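Thiamin pyrophosphokinase family protein (Enterococcus faecalis, PDB 3MEL) probably transfers a pyrophosphate group from ATP to thiamine, as a thiamine diphosphokinase, and binds thiamine diphosphate and magnesium. Local coordinates at residues A[134-140]-A[206-212]; A[154-160]-A[185-191]. The contacts are given in a common frame with arbitrary orientation. Numbering follows the deposited sequence.

Interaction 1. Residues A[134-140]-A[206-212]; sequences QNSIQYY and IAVIQSK
Tyr140 overlaps Val208, its CE2 3.4 Å from Val208 CG2, at one end of an antiparallel strand pair in the beta-rich C-terminal part of a thiamin pyrophosphokinase fold. Strands 135-140 and 206-211 are both extended and run at 155° to each other, their axes 4.6 Å apart at closest. The register is unbroken: Ser136 with Gln210, Gln138 with Val208 and Tyr140 with Ile206 are hydrogen-bonded pairs (CA-CA 5.2 to 5.3 Å), alternating with the non-hydrogen-bonded pairs Asn135-Ser211, Ile137-Ile209 and Tyr139-Ala207 (4.5 to 4.6 Å). In the ladder, Ser136 N to Gln210 O is 2.9 Å, Gln138 N to Val208 O 2.9 Å and Tyr140 N to Ile206 O 2.9 Å; the return bond from Val208 N to Gln138 O, 2.8 Å, is bent and weak.

Ile137 and Ile209, both mt, meet CG1 to CG1 at 3.7 Å, while Tyr139 (chi1 m) brings CE1 to 4.0 Å from Ala207 CB. This face turns to the second subunit at Asn135, whose side-chain amide gives ND2 to Gly104 O and takes Ile106 N on OD1, both of the second subunit. On the other face Tyr140 also meets Phe199 edge-to-face and Arg126 in a cation-pi contact. Past the strand ends, Lys212 N bonds to Gln134 O at 3.2 Å, and Gln134 NE2 donates to Lys212 O at 2.9 Å.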
loop_
_atom_site.group_PDB
_atom_site.type_symbol
_atom_site.label_atom_id
_atom_site.label_comp_id
_atom_site.label_asym_id
_atom_site.label_seq_id
_atom_site.Cartn_x
_atom_site.Cartn_y
_atom_site.Cartn_z
ATOM N N GLN A 134 -2.694 12.724 1.078
ATOM C CA GLN A 134 -1.353 12.611 1.680
ATOM C C GLN A 134 -0.263 12.110 0.749
ATOM O O GLN A 134 0.910 12.118 1.129
ATOM C CB GLN A 134 -1.344 11.615 2.845
ATOM C CG GLN A 134 -2.253 11.900 3.994
ATOM C CD GLN A 134 -1.829 11.119 5.219
ATOM O OE1 GLN A 134 -2.649 10.529 5.923
ATOM N NE2 GLN A 134 -0.531 11.091 5.463
ATOM N N ASN A 135 -0.635 11.616 -0.429
ATOM C CA ASN A 135 0.327 10.883 -1.244
ATOM C C ASN A 135 0.254 11.231 -2.698
ATOM O O ASN A 135 -0.816 11.545 -3.219
ATOM C CB ASN A 135 0.144 9.374 -1.073
ATOM C CG ASN A 135 0.587 8.897 0.278
ATOM O OD1 ASN A 135 1.778 8.750 0.526
ATOM N ND2 ASN A 135 -0.363 8.672 1.173
ATOM N N SER A 136 1.401 11.171 -3.357
ATOM C CA SER A 136 1.443 11.400 -4.781
ATOM C C SER A 136 2.499 10.517 -5.406
ATOM O O SER A 136 3.684 10.640 -5.075
ATOM C CB SER A 136 1.734 12.864 -5.092
ATOM O OG SER A 136 1.987 13.017 -6.479
ATOM N N ILE A 137 2.066 9.658 -6.336
ATOM C CA ILE A 137 2.897 8.574 -6.837
ATOM C C ILE A 137 3.192 8.677 -8.331
ATOM O O ILE A 137 2.291 8.845 -9.139
ATOM C CB ILE A 137 2.233 7.215 -6.521
ATOM C CG1 ILE A 137 1.950 7.101 -5.018
ATOM C CG2 ILE A 137 3.124 6.057 -6.961
ATOM C CD1 ILE A 137 1.085 5.935 -4.611
ATOM N N GLN A 138 4.466 8.571 -8.690
ATOM C CA GLN A 138 4.894 8.610 -10.085
ATOM C C GLN A 138 5.734 7.382 -10.386
ATOM O O GLN A 138 6.438 6.895 -9.503
ATOM C CB GLN A 138 5.744 9.851 -10.341
ATOM C CG GLN A 138 4.987 11.028 -10.929
ATOM C CD GLN A 138 5.911 12.037 -11.601
ATOM O OE1 GLN A 138 6.644 12.770 -10.934
ATOM N NE2 GLN A 138 5.889 12.067 -12.924
ATOM N N TYR A 139 5.688 6.886 -11.620
ATOM C CA TYR A 139 6.451 5.678 -11.960
ATOM C C TYR A 139 7.614 5.949 -12.893
ATOM O O TYR A 139 7.528 6.801 -13.770
ATOM C CB TYR A 139 5.553 4.582 -12.542
ATOM C CG TYR A 139 4.505 4.119 -11.569
ATOM C CD1 TYR A 139 4.786 3.156 -10.610
ATOM C CD2 TYR A 139 3.237 4.660 -11.593
ATOM C CE1 TYR A 139 3.825 2.742 -9.714
ATOM C CE2 TYR A 139 2.275 4.251 -10.704
ATOM C CZ TYR A 139 2.572 3.303 -9.770
ATOM O OH TYR A 139 1.599 2.935 -8.900
ATOM N N TYR A 140 8.705 5.214 -12.689
ATOM C CA TYR A 140 9.889 5.362 -13.522
ATOM C C TYR A 140 10.493 4.032 -13.957
ATOM O O TYR A 140 10.653 3.126 -13.150
ATOM C CB TYR A 140 10.947 6.171 -12.787
ATOM C CG TYR A 140 10.588 7.620 -12.603
ATOM C CD1 TYR A 140 10.871 8.552 -13.583
ATOM C CD2 TYR A 140 9.965 8.054 -11.446
ATOM C CE1 TYR A 140 10.539 9.862 -13.419
ATOM C CE2 TYR A 140 9.626 9.372 -11.272
ATOM C CZ TYR A 140 9.918 10.276 -12.259
ATOM O OH TYR A 140 9.597 11.606 -12.076
ATOM N N ILE A 206 10.797 1.844 -10.293
ATOM C CA ILE A 206 10.652 2.584 -9.053
ATOM C C ILE A 206 9.403 3.441 -9.077
ATOM O O ILE A 206 8.963 3.944 -10.124
ATOM C CB ILE A 206 11.879 3.466 -8.756
ATOM C CG1 ILE A 206 13.162 2.650 -8.907
ATOM C CG2 ILE A 206 11.781 4.057 -7.355
ATOM C CD1 ILE A 206 14.409 3.480 -8.865
ATOM N N ALA A 207 8.824 3.572 -7.896
ATOM C CA ALA A 207 7.681 4.421 -7.706
ATOM C C ALA A 207 8.174 5.563 -6.860
ATOM O O ALA A 207 8.437 5.392 -5.672
ATOM C CB ALA A 207 6.566 3.661 -6.978
ATOM N N VAL A 208 8.337 6.729 -7.461
ATOM C CA VAL A 208 8.716 7.867 -6.662
ATOM C C VAL A 208 7.466 8.322 -5.930
ATOM O O VAL A 208 6.415 8.507 -6.553
ATOM C CB VAL A 208 9.299 8.976 -7.538
ATOM C CG1 VAL A 208 9.459 10.256 -6.742
ATOM C CG2 VAL A 208 10.624 8.519 -8.122
ATOM N N ILE A 209 7.559 8.469 -4.612
ATOM C CA ILE A 209 6.405 8.893 -3.816
ATOM C C ILE A 209 6.688 10.135 -2.984
ATOM O O ILE A 209 7.669 10.175 -2.255
ATOM C CB ILE A 209 5.902 7.769 -2.871
ATOM C CG1 ILE A 209 5.336 6.590 -3.669
ATOM C CG2 ILE A 209 4.849 8.303 -1.911
ATOM C CD1 ILE A 209 4.874 5.446 -2.801
ATOM N N GLN A 210 5.827 11.145 -3.101
ATOM C CA GLN A 210 5.911 12.335 -2.259
ATOM C C GLN A 210 4.710 12.394 -1.333
ATOM O O GLN A 210 3.588 12.200 -1.767
ATOM C CB GLN A 210 5.984 13.601 -3.107
ATOM C CG GLN A 210 7.238 13.709 -3.971
ATOM C CD GLN A 210 7.383 15.077 -4.632
ATOM O OE1 GLN A 210 7.641 15.168 -5.833
ATOM N NE2 GLN A 210 7.221 16.140 -3.844
ATOM N N SER A 211 4.943 12.684 -0.059
ATOM C CA SER A 211 3.917 12.497 0.956
ATOM C C SER A 211 4.027 13.574 2.021
ATOM O O SER A 211 4.966 14.364 1.997
ATOM C CB SER A 211 4.066 11.111 1.589
ATOM O OG SER A 211 5.425 10.818 1.941
ATOM N N LYS A 212 3.066 13.613 2.942
ATOM C CA LYS A 212 3.100 14.543 4.078
ATOM C C LYS A 212 2.252 14.021 5.234
ATOM O O LYS A 212 1.478 13.086 5.053
ATOM C CB LYS A 212 2.587 15.925 3.680
ATOM C CG LYS A 212 1.072 15.991 3.491
ATOM C CD LYS A 212 0.635 17.363 3.009
ATOM C CE LYS A 212 -0.813 17.368 2.544
ATOM N NZ LYS A 212 -1.202 18.678 1.930
#

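Interaction 2. Residues A[154-160]-A[185-191]; sequences EYLAYCC and TSYASNE
A beta bulge interrupts this antiparallel pair: the register slips by one between Leu156-Asn190 and Tyr158-Tyr187, and Ser189, with positive phi (63°), turns the corner of strand 185-190, an outermost strand of the chain's large mixed sheet. Strands 155-160 and 185-188 run at 175°, axes 4.6 Å apart. Leu156 N bonds to Asn190 O at 2.7 Å, with a weak return from Asn190 N to Leu156 O (2.9 Å). Beyond the bulge, Tyr158 N reaches Tyr187 O at 2.8 Å and Tyr187 N reaches Tyr158 O at 2.9 Å. Cys159 and Ser186 form a non-hydrogen-bonded pair, CA-CA 4.2 Å, and Cys160 N bonds to Thr185 O at 2.9 Å.

The second subunit packs beside Cys159 and Ala188: its Asp107 accepts from Ser186 OG and Ser189 N, and its Arg105 makes a cation-pi contact with Tyr155. On the face of Tyr158 and Tyr187, both with chi1 m, Cys160 SG lies at the Tyr187 ring edge, 4.0 Å from CE2.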
loop_
_atom_site.group_PDB
_atom_site.type_symbol
_atom_site.label_atom_id
_atom_site.label_comp_id
_atom_site.label_asym_id
_atom_site.label_seq_id
_atom_site.Cartn_x
_atom_site.Cartn_y
_atom_site.Cartn_z
ATOM N N GLU A 154 6.066 17.117 2.174
ATOM C CA GLU A 154 7.255 17.179 3.027
ATOM C C GLU A 154 8.296 16.091 2.743
ATOM O O GLU A 154 9.492 16.306 2.951
ATOM C CB GLU A 154 6.854 17.111 4.506
ATOM C CG GLU A 154 5.787 18.126 4.905
ATOM C CD GLU A 154 4.982 17.702 6.136
ATOM O OE1 GLU A 154 4.614 18.601 6.935
ATOM O OE2 GLU A 154 4.710 16.479 6.293
ATOM N N TYR A 155 7.846 14.929 2.275
ATOM C CA TYR A 155 8.718 13.767 2.183
ATOM C C TYR A 155 8.928 13.278 0.757
ATOM O O TYR A 155 8.112 13.534 -0.120
ATOM C CB TYR A 155 8.192 12.651 3.084
ATOM C CG TYR A 155 8.066 13.085 4.534
ATOM C CD1 TYR A 155 9.205 13.316 5.312
ATOM C CD2 TYR A 155 6.821 13.270 5.126
ATOM C CE1 TYR A 155 9.105 13.715 6.623
ATOM C CE2 TYR A 155 6.712 13.668 6.448
ATOM C CZ TYR A 155 7.861 13.886 7.192
ATOM O OH TYR A 155 7.772 14.293 8.508
ATOM N N LEU A 156 10.043 12.597 0.535
ATOM C CA LEU A 156 10.360 12.003 -0.755
ATOM C C LEU A 156 10.721 10.528 -0.541
ATOM O O LEU A 156 11.321 10.163 0.462
ATOM C CB LEU A 156 11.523 12.761 -1.404
ATOM C CG LEU A 156 12.125 12.265 -2.726
ATOM C CD1 LEU A 156 11.097 12.206 -3.874
ATOM C CD2 LEU A 156 13.335 13.102 -3.112
ATOM N N ALA A 157 10.350 9.667 -1.470
ATOM C CA ALA A 157 10.600 8.252 -1.275
ATOM C C ALA A 157 10.922 7.578 -2.591
ATOM O O ALA A 157 10.319 7.867 -3.631
ATOM C CB ALA A 157 9.417 7.601 -0.636
ATOM N N TYR A 158 11.910 6.699 -2.548
ATOM C CA TYR A 158 12.170 5.832 -3.678
ATOM C C TYR A 158 11.787 4.413 -3.297
ATOM O O TYR A 158 12.477 3.732 -2.529
ATOM C CB TYR A 158 13.618 5.939 -4.131
ATOM C CG TYR A 158 13.951 7.319 -4.644
ATOM C CD1 TYR A 158 13.832 7.630 -5.990
ATOM C CD2 TYR A 158 14.370 8.317 -3.772
ATOM C CE1 TYR A 158 14.124 8.910 -6.452
ATOM C CE2 TYR A 158 14.668 9.567 -4.214
ATOM C CZ TYR A 158 14.544 9.867 -5.555
ATOM O OH TYR A 158 14.847 11.136 -5.978
ATOM N N CYS A 159 10.635 4.004 -3.811
ATOM C CA CYS A 159 10.077 2.698 -3.536
ATOM C C CYS A 159 10.402 1.802 -4.717
ATOM O O CYS A 159 9.880 1.996 -5.807
ATOM C CB CYS A 159 8.577 2.844 -3.341
ATOM S SG CYS A 159 8.182 3.944 -1.975
ATOM N N CYS A 160 11.324 0.871 -4.524
ATOM C CA CYS A 160 11.721 -0.035 -5.590
ATOM C C CYS A 160 10.752 -1.200 -5.642
ATOM O O CYS A 160 10.722 -2.026 -4.727
ATOM C CB CYS A 160 13.135 -0.549 -5.347
ATOM S SG CYS A 160 14.331 0.778 -5.198
ATOM N N THR A 185 12.389 -2.652 -1.945
ATOM C CA THR A 185 12.864 -1.855 -0.811
ATOM C C THR A 185 12.294 -0.450 -0.880
ATOM O O THR A 185 12.339 0.192 -1.930
ATOM C CB THR A 185 14.401 -1.739 -0.800
ATOM O OG1 THR A 185 14.982 -3.047 -0.736
ATOM C CG2 THR A 185 14.850 -0.914 0.387
ATOM N N SER A 186 11.766 0.028 0.240
ATOM C CA SER A 186 11.130 1.338 0.270
ATOM C C SER A 186 11.999 2.327 1.014
ATOM O O SER A 186 11.945 2.400 2.242
ATOM C CB SER A 186 9.758 1.255 0.942
ATOM O OG SER A 186 9.103 2.510 0.931
ATOM N N TYR A 187 12.807 3.080 0.270
ATOM C CA TYR A 187 13.571 4.171 0.858
ATOM C C TYR A 187 12.669 5.393 1.053
ATOM O O TYR A 187 12.538 6.257 0.179
ATOM C CB TYR A 187 14.767 4.533 -0.004
ATOM C CG TYR A 187 15.690 3.390 -0.330
ATOM C CD1 TYR A 187 16.744 3.057 0.524
ATOM C CD2 TYR A 187 15.540 2.677 -1.510
ATOM C CE1 TYR A 187 17.606 2.026 0.218
ATOM C CE2 TYR A 187 16.391 1.660 -1.832
ATOM C CZ TYR A 187 17.423 1.324 -0.967
ATOM O OH TYR A 187 18.278 0.288 -1.297
ATOM N N ALA A 188 12.064 5.443 2.230
ATOM C CA ALA A 188 11.019 6.383 2.541
ATOM C C ALA A 188 11.543 7.443 3.481
ATOM O O ALA A 188 12.641 7.318 4.006
ATOM C CB ALA A 188 9.869 5.651 3.174
ATOM N N SER A 189 10.757 8.498 3.670
ATOM C CA SER A 189 11.091 9.591 4.595
ATOM C C SER A 189 12.352 10.370 4.223
ATOM O O SER A 189 12.934 11.060 5.042
ATOM C CB SER A 189 11.154 9.090 6.039
ATOM O OG SER A 189 9.999 8.308 6.341
ATOM N N ASN A 190 12.757 10.272 2.969
ATOM C CA ASN A 190 13.757 11.181 2.442
ATOM C C ASN A 190 13.158 12.593 2.319
ATOM O O ASN A 190 11.946 12.758 2.380
ATOM C CB ASN A 190 14.257 10.673 1.093
ATOM C CG ASN A 190 15.622 11.190 0.762
ATOM O OD1 ASN A 190 16.069 12.169 1.348
ATOM N ND2 ASN A 190 16.302 10.539 -0.173
ATOM N N GLU A 191 14.004 13.611 2.172
ATOM C CA GLU A 191 13.535 14.993 2.021
ATOM C C GLU A 191 14.234 15.726 0.880
ATOM O O GLU A 191 15.343 15.379 0.473
ATOM C CB GLU A 191 13.715 15.784 3.312
ATOM C CG GLU A 191 12.913 15.284 4.488
ATOM C CD GLU A 191 13.225 16.055 5.763
ATOM O OE1 GLU A 191 13.842 17.131 5.668
ATOM O OE2 GLU A 191 12.855 15.600 6.866
#

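In the fold
Interactions 1 and 2 lie side by side in one mixed sheet, their centres 8 Å apart. Across it the order is 135-140, 206-211, 155-160, 185-190, all antiparallel, so the middle two strands join the contacts: Ala207 N meets Cys159 O at 2.8 Å and Ser211 O meets Tyr155 N at 2.9 Å, both probable hydrogen bonds. Along the chain, both strands of interaction 2 come between 135-140 and 206-211, and 206-211, last in sequence, lies between 135-140 and 155-160. Strand 135-140 borders 128-131, continuing the sheet into the parallel strands of the probable catalytic part. Both contacts touch the second subunit, so this antiparallel part of the sheet contributes to the dimer interface.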